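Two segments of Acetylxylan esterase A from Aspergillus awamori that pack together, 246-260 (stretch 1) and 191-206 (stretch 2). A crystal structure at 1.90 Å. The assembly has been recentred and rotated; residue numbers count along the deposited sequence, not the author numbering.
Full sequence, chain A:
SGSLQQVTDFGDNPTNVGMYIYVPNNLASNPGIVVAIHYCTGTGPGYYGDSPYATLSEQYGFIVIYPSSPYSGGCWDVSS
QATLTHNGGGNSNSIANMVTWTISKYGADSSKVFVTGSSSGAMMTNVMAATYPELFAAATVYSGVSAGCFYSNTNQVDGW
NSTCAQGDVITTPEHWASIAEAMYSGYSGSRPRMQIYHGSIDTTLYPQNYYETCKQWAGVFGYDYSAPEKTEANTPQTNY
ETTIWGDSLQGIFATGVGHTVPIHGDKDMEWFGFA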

ATOM      1  N   GLY A 246      20.515   0.762   4.442  1.00 23.90           N
ATOM      2  CA  GLY A 246      19.520   1.128   5.432  1.00 23.53           C
ATOM      3  C   GLY A 246      18.345   0.148   5.447  1.00 24.04           C
ATOM      4  O   GLY A 246      18.431  -0.935   4.854  1.00 25.08           O
ATOM      5  N   ASP A 247      17.258   0.498   6.136  1.00 24.82           N
ATOM      6  CA  ASP A 247      16.082  -0.365   6.220  1.00 26.60           C
ATOM      7  C   ASP A 247      15.540  -0.812   4.848  1.00 24.85           C
ATOM      8  O   ASP A 247      15.013  -1.935   4.747  1.00 24.04           O
ATOM      9  CB  ASP A 247      14.945   0.322   6.981  1.00 28.73           C
ATOM     10  CG  ASP A 247      15.224   0.453   8.474  1.00 32.72           C
ATOM     11  OD1 ASP A 247      16.274  -0.006   8.936  1.00 32.49           O
ATOM     12  OD2 ASP A 247      14.360   1.020   9.177  1.00 35.54           O
ATOM     13  N   SER A 248      15.694   0.028   3.817  1.00 22.36           N
ATOM     14  CA  SER A 248      15.059  -0.208   2.515  1.00 22.82           C
ATOM     15  C   SER A 248      16.035  -0.597   1.421  1.00 23.09           C
ATOM     16  O   SER A 248      15.664  -0.667   0.251  1.00 20.14           O
ATOM     17  CB  SER A 248      14.234   1.033   2.085  1.00 21.62           C
ATOM     18  OG  SER A 248      13.174   1.258   3.014  1.00 21.64           O
ATOM     19  N   LEU A 249      17.316  -0.824   1.786  1.00 22.13           N
ATOM     20  CA  LEU A 249      18.272  -1.271   0.808  1.00 21.67           C
ATOM     21  C   LEU A 249      19.430  -2.070   1.402  1.00 24.32           C
ATOM     22  O   LEU A 249      20.200  -1.544   2.227  1.00 22.09           O
ATOM     23  CB  LEU A 249      18.857  -0.124  -0.029  1.00 21.64           C
ATOM     24  CG  LEU A 249      19.891  -0.541  -1.030  1.00 21.38           C
ATOM     25  CD1 LEU A 249      19.378  -1.464  -2.170  1.00 20.49           C
ATOM     26  CD2 LEU A 249      20.599   0.647  -1.657  1.00 23.05           C
ATOM     27  N   GLN A 250      19.567  -3.303   0.928  1.00 21.79           N
ATOM     28  CA  GLN A 250      20.783  -4.039   1.118  1.00 21.82           C
ATOM     29  C   GLN A 250      21.244  -4.733  -0.149  1.00 23.27           C
ATOM     30  O   GLN A 250      20.427  -5.108  -1.004  1.00 20.94           O
ATOM     31  CB  GLN A 250      20.681  -4.964   2.311  1.00 23.77           C
ATOM     32  CG  GLN A 250      19.779  -6.133   2.153  1.00 22.66           C
ATOM     33  CD  GLN A 250      19.709  -7.032   3.364  1.00 22.11           C
ATOM     34  OE1 GLN A 250      19.971  -8.202   3.268  1.00 27.10           O
ATOM     35  NE2 GLN A 250      19.278  -6.507   4.461  1.00 22.29           N
ATOM     36  N   GLY A 251      22.554  -4.862  -0.302  1.00 20.11           N
ATOM     37  CA  GLY A 251      23.118  -5.498  -1.466  1.00 21.47           C
ATOM     38  C   GLY A 251      23.900  -6.731  -0.998  1.00 22.36           C
ATOM     39  O   GLY A 251      24.514  -6.692   0.075  1.00 21.21           O
ATOM     40  N   ILE A 252      23.875  -7.790  -1.804  1.00 21.36           N
ATOM     41  CA  ILE A 252      24.595  -9.028  -1.461  1.00 23.68           C
ATOM     42  C   ILE A 252      25.415  -9.397  -2.684  1.00 23.59           C
ATOM     43  O   ILE A 252      24.881  -9.747  -3.733  1.00 23.27           O
ATOM     44  CB  ILE A 252      23.628 -10.167  -0.991  1.00 23.94           C
ATOM     45  CG1 ILE A 252      22.870  -9.685   0.226  1.00 23.75           C
ATOM     46  CG2 ILE A 252      24.410 -11.454  -0.697  1.00 23.84           C
ATOM     47  CD1 ILE A 252      21.501 -10.185   0.373  1.00 25.34           C
ATOM     48  N   PHE A 253      26.737  -9.230  -2.579  1.00 23.57           N
ATOM     49  CA  PHE A 253      27.635  -9.510  -3.697  1.00 23.81           C
ATOM     50  C   PHE A 253      28.288 -10.874  -3.458  1.00 24.59           C
ATOM     51  O   PHE A 253      28.952 -11.059  -2.432  1.00 21.73           O
ATOM     52  CB  PHE A 253      28.714  -8.412  -3.853  1.00 22.89           C
ATOM     53  CG  PHE A 253      29.369  -8.369  -5.202  1.00 24.13           C
ATOM     54  CD1 PHE A 253      28.632  -8.083  -6.351  1.00 22.94           C
ATOM     55  CD2 PHE A 253      30.759  -8.538  -5.331  1.00 25.44           C
ATOM     56  CE1 PHE A 253      29.256  -7.974  -7.586  1.00 23.34           C
ATOM     57  CE2 PHE A 253      31.394  -8.466  -6.574  1.00 22.81           C
ATOM     58  CZ  PHE A 253      30.648  -8.190  -7.717  1.00 24.65           C
ATOM     59  N   ALA A 254      28.081 -11.786  -4.410  1.00 24.64           N
ATOM     60  CA  ALA A 254      28.563 -13.190  -4.321  1.00 24.64           C
ATOM     61  C   ALA A 254      29.850 -13.390  -5.147  1.00 24.61           C
ATOM     62  O   ALA A 254      29.824 -13.552  -6.358  1.00 23.76           O
ATOM     63  CB  ALA A 254      27.477 -14.139  -4.811  1.00 24.90           C
ATOM     64  N   THR A 255      30.992 -13.358  -4.470  1.00 25.07           N
ATOM     65  CA  THR A 255      32.261 -13.560  -5.149  1.00 26.10           C
ATOM     66  C   THR A 255      32.423 -14.991  -5.629  1.00 24.02           C
ATOM     67  O   THR A 255      32.189 -15.951  -4.872  1.00 23.45           O
ATOM     68  CB  THR A 255      33.459 -13.149  -4.229  1.00 26.18           C
ATOM     69  OG1 THR A 255      33.316 -11.771  -3.886  1.00 27.87           O
ATOM     70  CG2 THR A 255      34.804 -13.384  -4.914  1.00 28.15           C
ATOM     71  N   GLY A 256      32.788 -15.103  -6.904  1.00 23.96           N
ATOM     72  CA  GLY A 256      32.983 -16.371  -7.590  1.00 25.34           C
ATOM     73  C   GLY A 256      31.739 -16.996  -8.190  1.00 25.89           C
ATOM     74  O   GLY A 256      31.803 -18.095  -8.728  1.00 24.53           O
ATOM     75  N   VAL A 257      30.597 -16.297  -8.083  1.00 25.02           N
ATOM     76  CA  VAL A 257      29.312 -16.776  -8.633  1.00 23.41           C
ATOM     77  C   VAL A 257      28.980 -15.999  -9.913  1.00 24.96           C
ATOM     78  O   VAL A 257      29.218 -14.772 -10.020  1.00 26.04           O
ATOM     79  CB  VAL A 257      28.165 -16.648  -7.568  1.00 25.12           C
ATOM     80  CG1 VAL A 257      26.790 -17.084  -8.110  1.00 23.47           C
ATOM     81  CG2 VAL A 257      28.509 -17.410  -6.298  1.00 24.51           C
ATOM     82  N   GLY A 258      28.503 -16.723 -10.910  1.00 23.93           N
ATOM     83  CA  GLY A 258      28.089 -16.134 -12.166  1.00 26.73           C
ATOM     84  C   GLY A 258      26.577 -15.886 -12.275  1.00 25.02           C
ATOM     85  O   GLY A 258      25.917 -15.483 -11.302  1.00 23.86           O
ATOM     86  N   HIS A 259      26.076 -16.098 -13.472  1.00 24.34           N
ATOM     87  CA  HIS A 259      24.672 -15.875 -13.787  1.00 25.76           C
ATOM     88  C   HIS A 259      23.893 -17.155 -13.621  1.00 24.89           C
ATOM     89  O   HIS A 259      24.164 -18.106 -14.341  1.00 24.60           O
ATOM     90  CB  HIS A 259      24.538 -15.381 -15.233  1.00 25.76           C
ATOM     91  CG  HIS A 259      23.248 -14.671 -15.503  1.00 26.36           C
ATOM     92  ND1 HIS A 259      22.954 -13.427 -14.986  1.00 24.90           N
ATOM     93  CD2 HIS A 259      22.161 -15.049 -16.217  1.00 26.78           C
ATOM     94  CE1 HIS A 259      21.742 -13.065 -15.379  1.00 26.54           C
ATOM     95  NE2 HIS A 259      21.248 -14.023 -16.137  1.00 26.64           N
ATOM     96  N   THR A 260      22.948 -17.240 -12.684  1.00 23.74           N
ATOM     97  CA  THR A 260      22.582 -16.217 -11.697  1.00 23.63           C
ATOM     98  C   THR A 260      23.049 -16.663 -10.302  1.00 23.09           C
ATOM     99  O   THR A 260      23.536 -17.786 -10.110  1.00 22.78           O
ATOM    100  CB  THR A 260      21.026 -16.092 -11.610  1.00 24.17           C
ATOM    101  OG1 THR A 260      20.478 -17.378 -11.326  1.00 22.81           O
ATOM    102  CG2 THR A 260      20.427 -15.599 -12.899  1.00 22.72           C
TER
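Stretch 2 (191-206) RPRMQIYHGSIDTTLY

Stretch 2 lies beside stretch 1 as a parallel β-strand neighbour: residues 193-199 are extended, run at 13° to strand 249-254, and approach its axis to 4.6 Å. The register is one to one, from Leu249 opposite Met194 to Ala254 opposite Gly199. Each strand contributes amides and carbonyls alternately, beginning with Met194 N to Ser248 O (2.9 Å) and Gln250 N to Met194 O (3.0 Å), and ending with Ala254 N to His198 O (2.8 Å) and Ser200 N to Ala254 O (2.9 Å).

Ile252 is the centre of the paired region. Ile252 N donates to Ile196 O (2.7 Å) and Ile252 O accepts from His198 N (3.1 Å), so the backbone of stretch 2 is held on both sides of Tyr197. On the sheet face shared with Tyr197, Ile252 CD1 lies over the phenol ring, 3.8 Å from its centroid and 3.6 Å from Tyr197 CZ. The same face carries the side-chain hydrogen bond from Gln195 NE2 to Gln250 OE1 (3.0 Å).

At the end of the strand, stretch 2 enters a type I turn, Gly199 to Asp202. Here Ser200 points toward stretch 1: Ser200 OG accepts from Gly256 N (2.9 Å), and Ser200 CB lies 3.4 Å from Phe253 CE2. Ile201 N then donates to Val257 O (3.1 Å). Gly199 fits closely beneath this carbonyl, its CA 3.0 Å from Val257 O; a CB there would clash with Val257 O and Gly258 O.

His259, the residue of stretch 1 most covered by this contact, secures the far end. His259 ND1 donates to Asp202 OD2 (2.8 Å) at the ring edge, while Thr204 CB packs over one ring face, 3.8 Å from the centroid. Asp202 OD1 accepts from Thr204 N and Leu205 N (both 2.9 Å), which ties the carboxylate to the loop that carries Thr204 to the imidazole.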

ATOM      1  N   ARG A 191       7.472   2.488  -0.673  1.00 22.14           N
ATOM      2  CA  ARG A 191       8.140   1.691  -1.723  1.00 20.52           C
ATOM      3  C   ARG A 191       8.705   0.384  -1.108  1.00 19.09           C
ATOM      4  O   ARG A 191       8.983   0.356   0.107  1.00 18.38           O
ATOM      5  CB  ARG A 191       9.270   2.485  -2.339  1.00 20.55           C
ATOM      6  CG  ARG A 191       8.908   3.905  -2.810  1.00 20.59           C
ATOM      7  CD  ARG A 191      10.156   4.636  -3.329  1.00 20.63           C
ATOM      8  NE  ARG A 191       9.783   5.900  -3.953  1.00 20.73           N
ATOM      9  CZ  ARG A 191       9.534   6.072  -5.244  1.00 23.13           C
ATOM     10  NH1 ARG A 191       9.653   5.069  -6.080  1.00 21.63           N
ATOM     11  NH2 ARG A 191       9.144   7.274  -5.704  1.00 22.12           N
ATOM     12  N   PRO A 192       8.876  -0.673  -1.909  1.00 18.05           N
ATOM     13  CA  PRO A 192       9.418  -1.892  -1.260  1.00 19.05           C
ATOM     14  C   PRO A 192      10.868  -1.736  -0.768  1.00 18.00           C
ATOM     15  O   PRO A 192      11.694  -1.114  -1.469  1.00 18.97           O
ATOM     16  CB  PRO A 192       9.356  -2.950  -2.376  1.00 18.91           C
ATOM     17  CG  PRO A 192       9.328  -2.156  -3.664  1.00 18.03           C
ATOM     18  CD  PRO A 192       8.592  -0.887  -3.336  1.00 19.47           C
ATOM     19  N   ARG A 193      11.162  -2.353   0.370  1.00 18.30           N
ATOM     20  CA  ARG A 193      12.549  -2.545   0.824  1.00 18.14           C
ATOM     21  C   ARG A 193      13.242  -3.461  -0.204  1.00 18.17           C
ATOM     22  O   ARG A 193      12.723  -4.537  -0.510  1.00 17.81           O
ATOM     23  CB  ARG A 193      12.556  -3.167   2.197  1.00 17.53           C
ATOM     24  CG  ARG A 193      11.850  -2.381   3.265  1.00 19.92           C
ATOM     25  CD  ARG A 193      11.877  -3.144   4.615  1.00 21.02           C
ATOM     26  NE  ARG A 193      10.920  -4.273   4.683  1.00 23.33           N
ATOM     27  CZ  ARG A 193      11.249  -5.555   4.523  1.00 21.44           C
ATOM     28  NH1 ARG A 193      12.492  -5.894   4.289  1.00 17.71           N
ATOM     29  NH2 ARG A 193      10.314  -6.500   4.588  1.00 21.88           N
ATOM     30  N   MET A 194      14.386  -3.031  -0.751  1.00 17.84           N
ATOM     31  CA  MET A 194      15.073  -3.716  -1.811  1.00 18.06           C
ATOM     32  C   MET A 194      16.272  -4.534  -1.320  1.00 19.05           C
ATOM     33  O   MET A 194      17.108  -4.029  -0.582  1.00 18.68           O
ATOM     34  CB  MET A 194      15.559  -2.740  -2.870  1.00 17.16           C
ATOM     35  CG  MET A 194      14.517  -1.832  -3.481  1.00 18.35           C
ATOM     36  SD  MET A 194      13.137  -2.774  -4.246  1.00 18.66           S
ATOM     37  CE  MET A 194      13.994  -3.545  -5.566  1.00 16.51           C
ATOM     38  N   GLN A 195      16.368  -5.775  -1.787  1.00 18.31           N
ATOM     39  CA  GLN A 195      17.516  -6.648  -1.544  1.00 18.61           C
ATOM     40  C   GLN A 195      18.019  -7.127  -2.869  1.00 18.43           C
ATOM     41  O   GLN A 195      17.277  -7.785  -3.641  1.00 18.19           O
ATOM     42  CB  GLN A 195      17.095  -7.838  -0.681  1.00 19.29           C
ATOM     43  CG  GLN A 195      18.192  -8.811  -0.369  1.00 19.27           C
ATOM     44  CD  GLN A 195      17.669  -9.973   0.472  1.00 21.30           C
ATOM     45  OE1 GLN A 195      16.818 -10.769   0.011  1.00 20.07           O
ATOM     46  NE2 GLN A 195      18.129 -10.058   1.716  1.00 18.23           N
ATOM     47  N   ILE A 196      19.282  -6.804  -3.168  1.00 18.43           N
ATOM     48  CA  ILE A 196      19.891  -6.994  -4.490  1.00 17.63           C
ATOM     49  C   ILE A 196      21.063  -7.989  -4.419  1.00 19.33           C
ATOM     50  O   ILE A 196      22.092  -7.689  -3.791  1.00 19.77           O
ATOM     51  CB  ILE A 196      20.408  -5.640  -5.052  1.00 18.00           C
ATOM     52  CG1 ILE A 196      19.360  -4.541  -4.886  1.00 17.89           C
ATOM     53  CG2 ILE A 196      20.978  -5.778  -6.480  1.00 17.10           C
ATOM     54  CD1 ILE A 196      18.016  -4.772  -5.594  1.00 18.26           C
ATOM     55  N   TYR A 197      20.931  -9.152  -5.069  1.00 18.56           N
ATOM     56  CA  TYR A 197      22.009 -10.124  -5.192  1.00 19.34           C
ATOM     57  C   TYR A 197      22.655 -10.035  -6.570  1.00 19.74           C
ATOM     58  O   TYR A 197      21.984  -9.826  -7.573  1.00 21.13           O
ATOM     59  CB  TYR A 197      21.489 -11.557  -5.072  1.00 19.36           C
ATOM     60  CG  TYR A 197      21.025 -12.030  -3.710  1.00 16.72           C
ATOM     61  CD1 TYR A 197      19.717 -11.782  -3.236  1.00 16.24           C
ATOM     62  CD2 TYR A 197      21.868 -12.796  -2.909  1.00 19.11           C
ATOM     63  CE1 TYR A 197      19.293 -12.288  -1.993  1.00 15.70           C
ATOM     64  CE2 TYR A 197      21.432 -13.325  -1.681  1.00 18.65           C
ATOM     65  CZ  TYR A 197      20.158 -13.073  -1.225  1.00 17.96           C
ATOM     66  OH  TYR A 197      19.776 -13.618  -0.012  1.00 16.22           O
ATOM     67  N   HIS A 198      23.952 -10.298  -6.651  1.00 19.37           N
ATOM     68  CA  HIS A 198      24.632 -10.381  -7.940  1.00 19.42           C
ATOM     69  C   HIS A 198      25.927 -11.173  -7.733  1.00 20.44           C
ATOM     70  O   HIS A 198      26.501 -11.140  -6.652  1.00 21.02           O
ATOM     71  CB  HIS A 198      24.943  -8.998  -8.520  1.00 18.84           C
ATOM     72  CG  HIS A 198      24.856  -8.920 -10.014  1.00 19.74           C
ATOM     73  ND1 HIS A 198      23.800  -8.320 -10.657  1.00 21.21           N
ATOM     74  CD2 HIS A 198      25.646  -9.427 -10.997  1.00 20.26           C
ATOM     75  CE1 HIS A 198      23.923  -8.463 -11.960  1.00 22.87           C
ATOM     76  NE2 HIS A 198      25.055  -9.111 -12.196  1.00 22.54           N
ATOM     77  N   GLY A 199      26.378 -11.847  -8.782  1.00 22.27           N
ATOM     78  CA  GLY A 199      27.642 -12.604  -8.720  1.00 23.31           C
ATOM     79  C   GLY A 199      28.795 -11.857  -9.385  1.00 23.11           C
ATOM     80  O   GLY A 199      28.597 -11.202 -10.418  1.00 24.03           O
ATOM     81  N   SER A 200      29.998 -11.959  -8.800  1.00 24.71           N
ATOM     82  CA  SER A 200      31.188 -11.199  -9.260  1.00 25.51           C
ATOM     83  C   SER A 200      31.718 -11.630 -10.627  1.00 26.50           C
ATOM     84  O   SER A 200      32.463 -10.914 -11.256  1.00 25.80           O
ATOM     85  CB  SER A 200      32.323 -11.269  -8.226  1.00 26.02           C
ATOM     86  OG  SER A 200      32.893 -12.566  -8.209  1.00 24.78           O
ATOM     87  N   ILE A 201      31.325 -12.809 -11.098  1.00 26.90           N
ATOM     88  CA  ILE A 201      31.827 -13.316 -12.361  1.00 25.90           C
ATOM     89  C   ILE A 201      30.716 -13.565 -13.350  1.00 26.07           C
ATOM     90  O   ILE A 201      30.851 -14.336 -14.321  1.00 28.52           O
ATOM     91  CB  ILE A 201      32.774 -14.531 -12.160  1.00 27.97           C
ATOM     92  CG1 ILE A 201      32.058 -15.694 -11.489  1.00 28.26           C
ATOM     93  CG2 ILE A 201      33.989 -14.093 -11.326  1.00 25.58           C
ATOM     94  CD1 ILE A 201      32.742 -17.042 -11.721  1.00 31.91           C
ATOM     95  N   ASP A 202      29.614 -12.834 -13.164  1.00 25.87           N
ATOM     96  CA  ASP A 202      28.516 -12.844 -14.138  1.00 24.05           C
ATOM     97  C   ASP A 202      28.982 -12.240 -15.468  1.00 24.44           C
ATOM     98  O   ASP A 202      29.400 -11.090 -15.508  1.00 26.41           O
ATOM     99  CB  ASP A 202      27.365 -12.025 -13.555  1.00 24.11           C
ATOM    100  CG  ASP A 202      26.030 -12.289 -14.241  1.00 24.88           C
ATOM    101  OD1 ASP A 202      25.989 -12.531 -15.479  1.00 22.86           O
ATOM    102  OD2 ASP A 202      25.017 -12.256 -13.501  1.00 23.45           O
ATOM    103  N   THR A 203      28.885 -13.001 -16.548  1.00 25.00           N
ATOM    104  CA  THR A 203      29.241 -12.538 -17.873  1.00 26.57           C
ATOM    105  C   THR A 203      28.030 -12.498 -18.812  1.00 27.65           C
ATOM    106  O   THR A 203      28.184 -12.486 -20.023  1.00 26.31           O
ATOM    107  CB  THR A 203      30.374 -13.428 -18.464  1.00 28.82           C
ATOM    108  OG1 THR A 203      29.918 -14.765 -18.606  1.00 30.51           O
ATOM    109  CG2 THR A 203      31.586 -13.423 -17.526  1.00 29.18           C
ATOM    110  N   THR A 204      26.820 -12.511 -18.233  1.00 27.73           N
ATOM    111  CA  THR A 204      25.560 -12.251 -18.973  1.00 27.54           C
ATOM    112  C   THR A 204      25.066 -10.847 -18.620  1.00 25.95           C
ATOM    113  O   THR A 204      24.899  -9.987 -19.490  1.00 26.67           O
ATOM    114  CB  THR A 204      24.475 -13.272 -18.594  1.00 27.32           C
ATOM    115  OG1 THR A 204      24.910 -14.580 -18.980  1.00 29.92           O
ATOM    116  CG2 THR A 204      23.171 -12.960 -19.278  1.00 28.48           C
ATOM    117  N   LEU A 205      24.859 -10.625 -17.329  1.00 25.75           N
ATOM    118  CA  LEU A 205      24.587  -9.302 -16.788  1.00 25.38           C
ATOM    119  C   LEU A 205      25.768  -8.928 -15.909  1.00 24.96           C
ATOM    120  O   LEU A 205      25.887  -9.366 -14.743  1.00 24.84           O
ATOM    121  CB  LEU A 205      23.269  -9.242 -15.989  1.00 23.79           C
ATOM    122  CG  LEU A 205      22.024  -9.750 -16.742  1.00 24.45           C
ATOM    123  CD1 LEU A 205      20.795  -9.615 -15.892  1.00 20.82           C
ATOM    124  CD2 LEU A 205      21.869  -9.055 -18.094  1.00 22.11           C
ATOM    125  N   TYR A 206      26.648  -8.098 -16.487  1.00 25.90           N
ATOM    126  CA  TYR A 206      27.936  -7.801 -15.871  1.00 25.95           C
ATOM    127  C   TYR A 206      27.778  -7.145 -14.514  1.00 26.50           C
ATOM    128  O   TYR A 206      26.827  -6.383 -14.273  1.00 26.17           O
ATOM    129  CB  TYR A 206      28.866  -7.024 -16.849  1.00 28.10           C
ATOM    130  CG  TYR A 206      29.566  -7.956 -17.831  1.00 28.37           C
ATOM    131  CD1 TYR A 206      28.898  -8.476 -18.937  1.00 28.06           C
ATOM    132  CD2 TYR A 206      30.897  -8.354 -17.612  1.00 31.74           C
ATOM    133  CE1 TYR A 206      29.521  -9.365 -19.824  1.00 31.59           C
ATOM    134  CE2 TYR A 206      31.537  -9.226 -18.481  1.00 32.19           C
ATOM    135  CZ  TYR A 206      30.830  -9.737 -19.585  1.00 33.70           C
ATOM    136  OH  TYR A 206      31.442 -10.608 -20.451  1.00 34.75           O
TER
HETATM  137  O   HOH W   1      10.483   1.062   2.251  1.00 22.26           O
HETATM  138  O   HOH W   2      24.987 -12.959 -11.092  1.00 22.36           O
HETATM  139  O   HOH W   3      27.980 -16.103 -15.896  1.00 30.85           O